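Local structure of probable GTP-binding protein engB (Pyrococcus horikoshii, 2CXX) at residues A[16-21]-A[165-171]; A[142-146]-A[156-162]; A[80-86]-A[122-126]. The protein probably binds and hydrolyses GTP with the help of magnesium, and is predicted to be needed for normal cell division and septation. All coordinates share one frame; numbering follows the deposited sequence.

Contact 1 (A[16-21]-A[165-171]). With GDP (guanosine-5'-diphosphate), chain D.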
loop_
_atom_site.group_PDB
_atom_site.type_symbol
_atom_site.label_atom_id
_atom_site.label_comp_id
_atom_site.label_asym_id
_atom_site.label_seq_id
_atom_site.Cartn_x
_atom_site.Cartn_y
_atom_site.Cartn_z
ATOM N N THR A 16 -2.579 -7.497 7.879
ATOM C CA THR A 16 -1.822 -8.746 7.978
ATOM C C THR A 16 -0.307 -8.523 7.728
ATOM O O THR A 16 0.567 -9.019 8.465
ATOM C CB THR A 16 -2.326 -9.819 6.956
ATOM O OG1 THR A 16 -3.715 -10.103 7.203
ATOM C CG2 THR A 16 -1.568 -11.135 7.185
ATOM N N LEU A 17 0.027 -7.731 6.728
ATOM C CA LEU A 17 1.441 -7.461 6.413
ATOM C C LEU A 17 2.109 -6.713 7.589
ATOM O O LEU A 17 3.212 -7.020 7.994
ATOM C CB LEU A 17 1.538 -6.606 5.132
ATOM C CG LEU A 17 2.898 -6.020 4.781
ATOM C CD1 LEU A 17 3.985 -7.115 4.784
ATOM C CD2 LEU A 17 2.799 -5.340 3.442
ATOM N N ILE A 18 1.425 -5.717 8.139
ATOM C CA ILE A 18 1.987 -4.957 9.257
ATOM C C ILE A 18 2.247 -5.861 10.445
ATOM O O ILE A 18 3.277 -5.705 11.149
ATOM C CB ILE A 18 1.084 -3.803 9.655
ATOM C CG1 ILE A 18 1.177 -2.726 8.574
ATOM C CG2 ILE A 18 1.556 -3.220 11.018
ATOM C CD1 ILE A 18 0.233 -1.581 8.692
ATOM N N TYR A 19 1.331 -6.784 10.679
ATOM C CA TYR A 19 1.544 -7.767 11.749
ATOM C C TYR A 19 2.746 -8.666 11.426
ATOM O O TYR A 19 3.523 -8.983 12.331
ATOM C CB TYR A 19 0.272 -8.621 11.930
ATOM C CG TYR A 19 0.496 -9.817 12.816
ATOM C CD1 TYR A 19 0.829 -9.653 14.152
ATOM C CD2 TYR A 19 0.431 -11.111 12.306
ATOM C CE1 TYR A 19 1.097 -10.760 14.957
ATOM C CE2 TYR A 19 0.698 -12.219 13.137
ATOM C CZ TYR A 19 1.028 -12.007 14.429
ATOM O OH TYR A 19 1.332 -13.101 15.201
ATOM N N ARG A 20 2.874 -9.158 10.189
ATOM C CA ARG A 20 4.064 -9.978 9.848
ATOM C C ARG A 20 5.394 -9.223 10.058
ATOM O O ARG A 20 6.405 -9.793 10.509
ATOM C CB ARG A 20 4.023 -10.413 8.399
ATOM C CG ARG A 20 3.029 -11.442 8.117
ATOM C CD ARG A 20 3.251 -12.651 9.006
ATOM N NE ARG A 20 2.384 -13.737 8.585
ATOM C CZ ARG A 20 2.521 -14.978 9.014
ATOM N NH1 ARG A 20 3.506 -15.260 9.875
ATOM N NH2 ARG A 20 1.682 -15.918 8.599
ATOM N N LEU A 21 5.399 -7.930 9.741
ATOM C CA LEU A 21 6.574 -7.091 9.845
ATOM C C LEU A 21 6.915 -6.681 11.281
ATOM O O LEU A 21 8.054 -6.667 11.693
ATOM C CB LEU A 21 6.352 -5.791 9.012
ATOM C CG LEU A 21 6.515 -6.032 7.492
ATOM C CD1 LEU A 21 6.185 -4.707 6.721
ATOM C CD2 LEU A 21 7.983 -6.458 7.163
ATOM N N ALA A 165 1.704 -12.167 2.719
ATOM C CA ALA A 165 1.621 -11.793 4.113
ATOM C C ALA A 165 1.004 -12.958 4.899
ATOM O O ALA A 165 1.276 -13.110 6.122
ATOM C CB ALA A 165 0.728 -10.534 4.288
ATOM N N LYS A 166 0.190 -13.751 4.211
ATOM C CA LYS A 166 -0.468 -14.876 4.855
ATOM C C LYS A 166 0.513 -15.948 5.260
ATOM O O LYS A 166 0.491 -16.372 6.395
ATOM C CB LYS A 166 -1.516 -15.525 3.953
ATOM C CG LYS A 166 -2.114 -16.840 4.510
ATOM C CD LYS A 166 -3.385 -17.194 3.776
ATOM C CE LYS A 166 -4.274 -18.198 4.586
ATOM N NZ LYS A 166 -5.618 -18.370 3.936
ATOM N N PHE A 167 1.324 -16.390 4.308
ATOM C CA PHE A 167 2.281 -17.460 4.568
ATOM C C PHE A 167 3.692 -17.019 4.885
ATOM O O PHE A 167 4.523 -17.818 5.333
ATOM C CB PHE A 167 2.287 -18.410 3.384
ATOM C CG PHE A 167 0.980 -19.060 3.152
ATOM C CD1 PHE A 167 0.070 -18.507 2.275
ATOM C CD2 PHE A 167 0.637 -20.219 3.835
ATOM C CE1 PHE A 167 -1.171 -19.092 2.056
ATOM C CE2 PHE A 167 -0.605 -20.818 3.633
ATOM C CZ PHE A 167 -1.514 -20.256 2.736
ATOM N N GLY A 168 3.993 -15.747 4.659
ATOM C CA GLY A 168 5.318 -15.278 4.990
ATOM C C GLY A 168 6.305 -15.147 3.838
ATOM O O GLY A 168 7.401 -14.606 4.024
ATOM N N ASP A 169 5.942 -15.606 2.657
ATOM C CA ASP A 169 6.824 -15.529 1.500
ATOM C C ASP A 169 7.416 -14.116 1.209
ATOM O O ASP A 169 6.661 -13.166 1.006
ATOM C CB ASP A 169 6.086 -15.972 0.216
ATOM C CG ASP A 169 5.560 -17.411 0.264
ATOM O OD1 ASP A 169 4.986 -17.826 1.267
ATOM O OD2 ASP A 169 5.699 -18.136 -0.740
ATOM N N ASN A 170 8.750 -13.998 1.165
ATOM C CA ASN A 170 9.450 -12.728 0.835
ATOM C C ASN A 170 9.261 -11.545 1.773
ATOM O O ASN A 170 9.594 -10.415 1.405
ATOM C CB ASN A 170 9.094 -12.265 -0.590
ATOM C CG ASN A 170 9.380 -13.322 -1.627
ATOM O OD1 ASN A 170 10.386 -14.034 -1.522
ATOM N ND2 ASN A 170 8.516 -13.433 -2.647
ATOM N N ILE A 171 8.665 -11.768 2.948
ATOM C CA ILE A 171 8.528 -10.690 3.918
ATOM C C ILE A 171 9.894 -10.160 4.310
ATOM O O ILE A 171 10.085 -8.954 4.446
ATOM C CB ILE A 171 7.784 -11.181 5.176
ATOM C CG1 ILE A 171 6.377 -11.594 4.767
ATOM C CG2 ILE A 171 7.829 -10.110 6.265
ATOM C CD1 ILE A 171 5.524 -10.429 4.365
HETATM P PB GDP D . -6.653 -5.121 5.089
HETATM O O1B GDP D . -8.097 -4.759 5.006
HETATM O O2B GDP D . -5.896 -4.715 3.761
HETATM O O3B GDP D . -5.936 -4.879 6.401
HETATM O O3A GDP D . -6.645 -6.705 4.974
HETATM P PA GDP D . -6.427 -7.959 5.940
HETATM O O1A GDP D . -5.028 -7.990 6.414
HETATM O O2A GDP D . -7.454 -7.917 7.130
HETATM O "O5'" GDP D . -6.570 -9.223 4.963
HETATM C "C5'" GDP D . -7.811 -9.232 4.323
HETATM C "C4'" GDP D . -8.115 -10.640 3.798
HETATM O "O4'" GDP D . -7.014 -11.093 2.891
HETATM C "C3'" GDP D . -8.173 -11.739 4.803
HETATM O "O3'" GDP D . -9.180 -12.759 4.837
HETATM C "C2'" GDP D . -6.710 -12.218 4.935
HETATM O "O2'" GDP D . -6.692 -13.619 5.401
HETATM C "C1'" GDP D . -6.389 -12.310 3.440
HETATM N N9 GDP D . -4.957 -12.241 3.117
HETATM C C8 GDP D . -3.995 -11.313 3.576
HETATM N N7 GDP D . -2.849 -11.576 3.046
HETATM C C5 GDP D . -2.974 -12.665 2.225
HETATM C C6 GDP D . -2.091 -13.409 1.383
HETATM O O6 GDP D . -0.936 -13.136 1.281
HETATM N N1 GDP D . -2.594 -14.487 0.661
HETATM C C2 GDP D . -3.910 -14.839 0.759
HETATM N N2 GDP D . -4.356 -15.918 0.030
HETATM N N3 GDP D . -4.750 -14.169 1.533
HETATM C C4 GDP D . -4.320 -13.085 2.273
#
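Arg20 reaches from helix 16-21 across to two successive backbone carbonyls of the facing loop. Its NE donates to Ala165 O at 2.8 Å, arriving nearly in line with the C=O bond. NH2 of the same guanidinium makes a hydrogen bond to Lys166 O that is unusually short, 2.5 Å between the two atoms, and bent (131° at the hydrogen), so its exact length is doubtful; the donor stands above the carbonyl plane. Both oxygens lie at the edge of the guanidinium, each tilted somewhat from its plane, and together they fix how the group is rotated. With CG set beside the backbone N (chi1 -72°), that atom already lies against Ala165 O; the bend at chi2 then turns the chain beyond it toward the two carbonyls.

Thr16 holds the alpha-phosphate of the bound GDP and Lys166 its base. Thr16 grips the oxygen O1A twice, through its backbone N at 2.9 Å and through OG1 at 2.6 Å. Lys166 N donates to O6 of the guanine at 3.2 Å, while its side chain runs extended over one face of the base, with CB 3.4 Å from GDP C6. This is the G5 loop of a P-loop GTPase, the Ser-Ala-Lys stretch that reads guanine, braced against the helix that follows the P-loop. Asn130 accepts the N-H of Ala165, and Ser164 and Asp133 supply further bonds to the nucleotide.

Away from the ligand, the interface turns apolar. The methyl of Ala165 sits between Thr16 CG2 and the backbone and CB of Leu17. A type II turn from Gly168 to Ile171 then brings the loop back to the helix, where Ile171 CD1 slides past Leu17 CD1 at 3.7 Å and Ile171 CG2 touches Leu21 CD2. Phe6 of strand 3-8 lies against both leucines.

Contact 2 (A[142-146]-A[156-162])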
loop_
_atom_site.group_PDB
_atom_site.type_symbol
_atom_site.label_atom_id
_atom_site.label_comp_id
_atom_site.label_asym_id
_atom_site.label_seq_id
_atom_site.Cartn_x
_atom_site.Cartn_y
_atom_site.Cartn_z
ATOM N N ILE A 142 3.220 -7.939 -12.280
ATOM C CA ILE A 142 4.124 -6.833 -11.978
ATOM C C ILE A 142 4.421 -6.024 -13.239
ATOM O O ILE A 142 4.505 -4.807 -13.176
ATOM C CB ILE A 142 5.407 -7.385 -11.333
ATOM C CG1 ILE A 142 5.049 -7.867 -9.908
ATOM C CG2 ILE A 142 6.502 -6.372 -11.386
ATOM C CD1 ILE A 142 6.202 -8.369 -9.102
ATOM N N ASN A 143 4.515 -6.661 -14.399
ATOM C CA ASN A 143 4.787 -5.886 -15.603
ATOM C C ASN A 143 3.594 -5.043 -15.943
ATOM O O ASN A 143 3.746 -3.906 -16.401
ATOM C CB ASN A 143 5.100 -6.767 -16.807
ATOM C CG ASN A 143 6.470 -7.406 -16.715
ATOM O OD1 ASN A 143 7.326 -6.960 -15.947
ATOM N ND2 ASN A 143 6.704 -8.423 -17.514
ATOM N N PHE A 144 2.388 -5.584 -15.729
ATOM C CA PHE A 144 1.165 -4.842 -16.016
ATOM C C PHE A 144 1.063 -3.622 -15.089
ATOM O O PHE A 144 0.772 -2.504 -15.527
ATOM C CB PHE A 144 -0.071 -5.789 -15.798
ATOM C CG PHE A 144 -1.384 -5.142 -16.026
ATOM C CD1 PHE A 144 -1.910 -5.047 -17.310
ATOM C CD2 PHE A 144 -2.107 -4.613 -14.956
ATOM C CE1 PHE A 144 -3.128 -4.444 -17.511
ATOM C CE2 PHE A 144 -3.302 -4.014 -15.133
ATOM C CZ PHE A 144 -3.843 -3.917 -16.415
ATOM N N LEU A 145 1.282 -3.847 -13.791
ATOM C CA LEU A 145 1.172 -2.782 -12.822
ATOM C C LEU A 145 2.231 -1.731 -13.095
ATOM O O LEU A 145 1.982 -0.550 -12.932
ATOM C CB LEU A 145 1.327 -3.350 -11.387
ATOM C CG LEU A 145 0.272 -4.352 -10.882
ATOM C CD1 LEU A 145 0.530 -4.718 -9.421
ATOM C CD2 LEU A 145 -1.066 -3.700 -11.000
ATOM N N ALA A 146 3.423 -2.148 -13.504
ATOM C CA ALA A 146 4.478 -1.170 -13.759
ATOM C C ALA A 146 4.055 -0.242 -14.898
ATOM O O ALA A 146 4.214 0.963 -14.801
ATOM C CB ALA A 146 5.814 -1.872 -14.071
ATOM N N ILE A 156 11.507 -1.519 -12.126
ATOM C CA ILE A 156 10.524 -2.504 -11.651
ATOM C C ILE A 156 10.891 -3.373 -10.447
ATOM O O ILE A 156 10.092 -3.542 -9.518
ATOM C CB ILE A 156 10.086 -3.408 -12.803
ATOM C CG1 ILE A 156 9.329 -2.552 -13.797
ATOM C CG2 ILE A 156 9.108 -4.527 -12.305
ATOM C CD1 ILE A 156 8.856 -3.275 -15.063
ATOM N N ASP A 157 12.085 -3.948 -10.455
ATOM C CA ASP A 157 12.467 -4.797 -9.350
ATOM C C ASP A 157 12.804 -4.021 -8.086
ATOM O O ASP A 157 12.907 -4.634 -7.032
ATOM C CB ASP A 157 13.658 -5.678 -9.736
ATOM C CG ASP A 157 13.303 -6.729 -10.751
ATOM O OD1 ASP A 157 12.251 -7.385 -10.571
ATOM O OD2 ASP A 157 14.080 -6.912 -11.716
ATOM N N LYS A 158 12.960 -2.701 -8.190
ATOM C CA LYS A 158 13.260 -1.840 -7.055
ATOM C C LYS A 158 11.944 -1.411 -6.384
ATOM O O LYS A 158 11.865 -1.134 -5.171
ATOM C CB LYS A 158 13.993 -0.571 -7.525
ATOM C CG LYS A 158 15.382 -0.826 -8.154
ATOM C CD LYS A 158 16.337 -1.464 -7.126
ATOM C CE LYS A 158 17.661 -1.841 -7.813
ATOM N NZ LYS A 158 17.413 -2.662 -9.076
ATOM N N VAL A 159 10.901 -1.383 -7.198
ATOM C CA VAL A 159 9.603 -0.926 -6.727
ATOM C C VAL A 159 8.657 -2.017 -6.294
ATOM O O VAL A 159 8.105 -1.961 -5.177
ATOM C CB VAL A 159 8.899 -0.096 -7.807
ATOM C CG1 VAL A 159 7.513 0.370 -7.313
ATOM C CG2 VAL A 159 9.759 1.117 -8.146
ATOM N N PHE A 160 8.503 -3.011 -7.158
ATOM C CA PHE A 160 7.542 -4.110 -6.941
ATOM C C PHE A 160 8.097 -5.333 -6.245
ATOM O O PHE A 160 8.921 -6.057 -6.794
ATOM C CB PHE A 160 6.911 -4.527 -8.282
ATOM C CG PHE A 160 6.086 -3.453 -8.888
ATOM C CD1 PHE A 160 6.646 -2.602 -9.811
ATOM C CD2 PHE A 160 4.730 -3.313 -8.533
ATOM C CE1 PHE A 160 5.879 -1.620 -10.399
ATOM C CE2 PHE A 160 3.933 -2.331 -9.118
ATOM C CZ PHE A 160 4.529 -1.488 -10.066
ATOM N N ILE A 161 7.634 -5.569 -5.015
ATOM C CA ILE A 161 8.106 -6.723 -4.256
ATOM C C ILE A 161 6.950 -7.685 -3.982
ATOM O O ILE A 161 6.047 -7.394 -3.168
ATOM C CB ILE A 161 8.672 -6.299 -2.860
ATOM C CG1 ILE A 161 9.701 -5.175 -3.025
ATOM C CG2 ILE A 161 9.280 -7.520 -2.151
ATOM C CD1 ILE A 161 10.948 -5.539 -3.745
ATOM N N PRO A 162 6.927 -8.820 -4.684
ATOM C CA PRO A 162 5.825 -9.742 -4.401
ATOM C C PRO A 162 6.022 -10.479 -3.055
ATOM O O PRO A 162 7.124 -10.914 -2.688
ATOM C CB PRO A 162 5.827 -10.661 -5.620
ATOM C CG PRO A 162 7.245 -10.664 -6.067
ATOM C CD PRO A 162 7.782 -9.288 -5.798
#
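Ile142, on the inner side of helix 142-146, sends its two branches to different partners in 156-162. The CG2 methyl, anti to the backbone N, presses on Ile156 CG2 at 3.3 Å, tighter than ordinary van der Waals contact. It also lies on the root of Phe160, 3.6 Å from that residue's CB. The longer branch is extended (chi2 -177°) and carries CD1 to the ring of Pro162, which it meets 3.8 Å from Pro162 CD, the two side chains crossing at about a right angle.

Phe160 points its ring into the helix one turn further along. Its CE2 approaches Leu145 CB at 3.6 Å, and CE1 is 3.7 Å from Ala146 CB, so the far end of the ring rests obliquely on two consecutive residues of the helix, both on the same side of it. Carbonyl O of Ile142 lies over that face too, and Ile156 O is at the ring's edge, in plane. On the sheet side, Val127 and Val129 of strand 125-130 cover the phenylalanine.

Ile156 completes the trio from the short helix that precedes the strand. While its CG2 meets Ile142, its other branch, extended at chi2, carries CD1 to Ala146 CB at 3.5 Å, another close pair. CD1 also passes near Asn143 OD1, an oxygen already taken by Gln139.

Helix 142-146 and strand 160-162 run close to antiparallel, at 151°, with their axes 10.1 Å apart. They belong to the beta-alpha-beta crossover that leads from strand 125-130 over helix 138-149 to the neighbouring edge strand. The side chains that meet are almost all hydrocarbon, and the one polar side-chain atom near them, Asn143 OD1, is bonded within its own helix; cohesion therefore rests mainly on shape fit and buried apolar surface.

Contact 3 (A[80-86]-A[122-126]); sequences AKNIDVA and DIPTI
Ala86 and Ile123 meet where two parallel strands begin. Starting at CB of Ile123, the side chain divides at once. A chi1 of -69° leaves the CG2 methyl facing Ala86, 3.6 Å from Ala86 CB, and it skirts Ile83 CG2 at 4.2 Å. The other arm, CG1, serves as a spacer: with an extended chi2, it directs the tip, CD1, back along the 80-86 segment to Ala80 CB, 4.2 Å away. One isoleucine thus spans from Ala80, in the 3-10 turn, to Ala86 in the strand.

Two backbone hydrogen bonds fix the register. Ala86 N donates to Pro124 O at 2.9 Å, and Ala86 O accepts from Ile126 N at 2.8 Å, so Ala86 straddles Thr125 in the manner of a parallel sheet. A CA-H...O contact from Thr125 CA to the same Ala86 oxygen, at 3.3 Å, adds to these. Thr125 OG1 turns back to donate to Ile123 O, from above the carbonyl plane.

Across the sheet from Ala86, Val85 CG2 packs on Ile126 CD1 at 3.9 Å, their side chains crossing at a slant, and also touches Pro124 O. Helix 171-184 covers that face through Val181, Ile182 and Arg177; Leu118 of helix 110-120 lies over Ala86 and Thr125. Asp84 OD1 bonds to Thr3 N, linking the segment to the neighbouring strand 3-8. Parallel strands 85-91 and 125-130, side by side and sandwiched between helices, form part of the central alpha/beta sheet of a P-loop GTPase.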
loop_
_atom_site.group_PDB
_atom_site.type_symbol
_atom_site.label_atom_id
_atom_site.label_comp_id
_atom_site.label_asym_id
_atom_site.label_seq_id
_atom_site.Cartn_x
_atom_site.Cartn_y
_atom_site.Cartn_z
ATOM N N ALA A 80 4.581 15.215 4.192
ATOM C CA ALA A 80 5.480 14.661 3.181
ATOM C C ALA A 80 6.962 14.808 3.511
ATOM O O ALA A 80 7.712 13.868 3.330
ATOM C CB ALA A 80 5.208 15.278 1.765
ATOM N N LYS A 81 7.374 15.977 3.979
ATOM C CA LYS A 81 8.796 16.158 4.307
ATOM C C LYS A 81 9.281 15.281 5.448
ATOM O O LYS A 81 10.494 15.158 5.656
ATOM C CB LYS A 81 9.084 17.612 4.687
ATOM C CG LYS A 81 8.746 18.611 3.586
ATOM C CD LYS A 81 9.526 18.271 2.280
ATOM C CE LYS A 81 9.657 19.513 1.376
ATOM N NZ LYS A 81 10.362 20.631 2.129
ATOM N N ASN A 82 8.341 14.677 6.178
ATOM C CA ASN A 82 8.682 13.830 7.314
ATOM C C ASN A 82 8.299 12.391 7.108
ATOM O O ASN A 82 8.176 11.625 8.071
ATOM C CB ASN A 82 8.038 14.383 8.604
ATOM C CG ASN A 82 8.694 15.685 9.045
ATOM O OD1 ASN A 82 9.912 15.825 8.975
ATOM N ND2 ASN A 82 7.882 16.659 9.452
ATOM N N ILE A 83 8.105 12.019 5.836
ATOM C CA ILE A 83 7.803 10.653 5.491
ATOM C C ILE A 83 8.992 10.115 4.697
ATOM O O ILE A 83 9.308 10.597 3.596
ATOM C CB ILE A 83 6.503 10.550 4.669
ATOM C CG1 ILE A 83 5.295 10.859 5.577
ATOM C CG2 ILE A 83 6.416 9.112 4.087
ATOM C CD1 ILE A 83 4.006 11.218 4.818
ATOM N N ASP A 84 9.672 9.120 5.237
ATOM C CA ASP A 84 10.844 8.609 4.527
ATOM C C ASP A 84 10.600 7.636 3.387
ATOM O O ASP A 84 11.386 7.584 2.420
ATOM C CB ASP A 84 11.771 7.945 5.537
ATOM C CG ASP A 84 12.243 8.913 6.596
ATOM O OD1 ASP A 84 11.654 8.908 7.696
ATOM O OD2 ASP A 84 13.183 9.727 6.293
ATOM N N VAL A 85 9.589 6.801 3.540
ATOM C CA VAL A 85 9.246 5.864 2.481
ATOM C C VAL A 85 7.797 5.478 2.637
ATOM O O VAL A 85 7.258 5.556 3.710
ATOM C CB VAL A 85 10.187 4.607 2.538
ATOM C CG1 VAL A 85 10.036 3.947 3.850
ATOM C CG2 VAL A 85 9.883 3.641 1.335
ATOM N N ALA A 86 7.140 5.096 1.541
ATOM C CA ALA A 86 5.758 4.676 1.549
ATOM C C ALA A 86 5.677 3.253 1.027
ATOM O O ALA A 86 6.398 2.851 0.107
ATOM C CB ALA A 86 4.850 5.643 0.625
ATOM N N ASP A 122 7.019 13.249 -4.386
ATOM C CA ASP A 122 8.434 12.829 -4.326
ATOM C C ASP A 122 8.683 11.883 -3.159
ATOM O O ASP A 122 9.750 11.863 -2.561
ATOM C CB ASP A 122 9.400 14.035 -4.296
ATOM C CG ASP A 122 9.215 14.973 -5.497
ATOM O OD1 ASP A 122 8.924 14.505 -6.639
ATOM O OD2 ASP A 122 9.457 16.182 -5.340
ATOM N N ILE A 123 7.679 11.057 -2.848
ATOM C CA ILE A 123 7.862 10.104 -1.774
ATOM C C ILE A 123 8.265 8.744 -2.336
ATOM O O ILE A 123 7.504 8.163 -3.120
ATOM C CB ILE A 123 6.541 9.959 -0.976
ATOM C CG1 ILE A 123 6.289 11.255 -0.211
ATOM C CG2 ILE A 123 6.626 8.711 -0.041
ATOM C CD1 ILE A 123 4.883 11.302 0.491
ATOM N N PRO A 124 9.461 8.234 -1.983
ATOM C CA PRO A 124 9.914 6.923 -2.470
ATOM C C PRO A 124 8.820 5.910 -2.084
ATOM O O PRO A 124 8.369 5.858 -0.919
ATOM C CB PRO A 124 11.202 6.633 -1.679
ATOM C CG PRO A 124 11.547 7.887 -1.040
ATOM C CD PRO A 124 10.314 8.715 -0.874
ATOM N N THR A 125 8.405 5.091 -3.050
ATOM C CA THR A 125 7.319 4.149 -2.801
ATOM C C THR A 125 7.650 2.736 -3.186
ATOM O O THR A 125 8.132 2.484 -4.292
ATOM C CB THR A 125 6.070 4.589 -3.582
ATOM O OG1 THR A 125 5.669 5.892 -3.149
ATOM C CG2 THR A 125 4.904 3.595 -3.334
ATOM N N ILE A 126 7.392 1.799 -2.288
ATOM C CA ILE A 126 7.590 0.377 -2.601
ATOM C C ILE A 126 6.187 -0.202 -2.744
ATOM O O ILE A 126 5.295 0.153 -1.991
ATOM C CB ILE A 126 8.354 -0.357 -1.438
ATOM C CG1 ILE A 126 9.752 0.201 -1.306
ATOM C CG2 ILE A 126 8.314 -1.877 -1.642
ATOM C CD1 ILE A 126 10.366 -0.056 0.087
#

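Overall arrangement
Setting out from the N terminus, the chain enters contact 1 on the helix after the P-loop and closes it only 144 residues later, in the loop before the last helix. The other two contacts nest inside that long loop, one after the other. Contact 3 closes first, bringing strands 85-91 and 125-130 together across 36 residues; contact 2 then closes over 10, seating helix 138-149 on the edge strand. Contacts 2 and 3 touch within the sheet, where Val159 and Ile161 pack on Ile126. Contact 1 joins contact 2 through a probable hydrogen bond from Asn170 ND2 to Pro162 O, whereas contacts 1 and 3 remain about 8 Å apart at their nearest atoms.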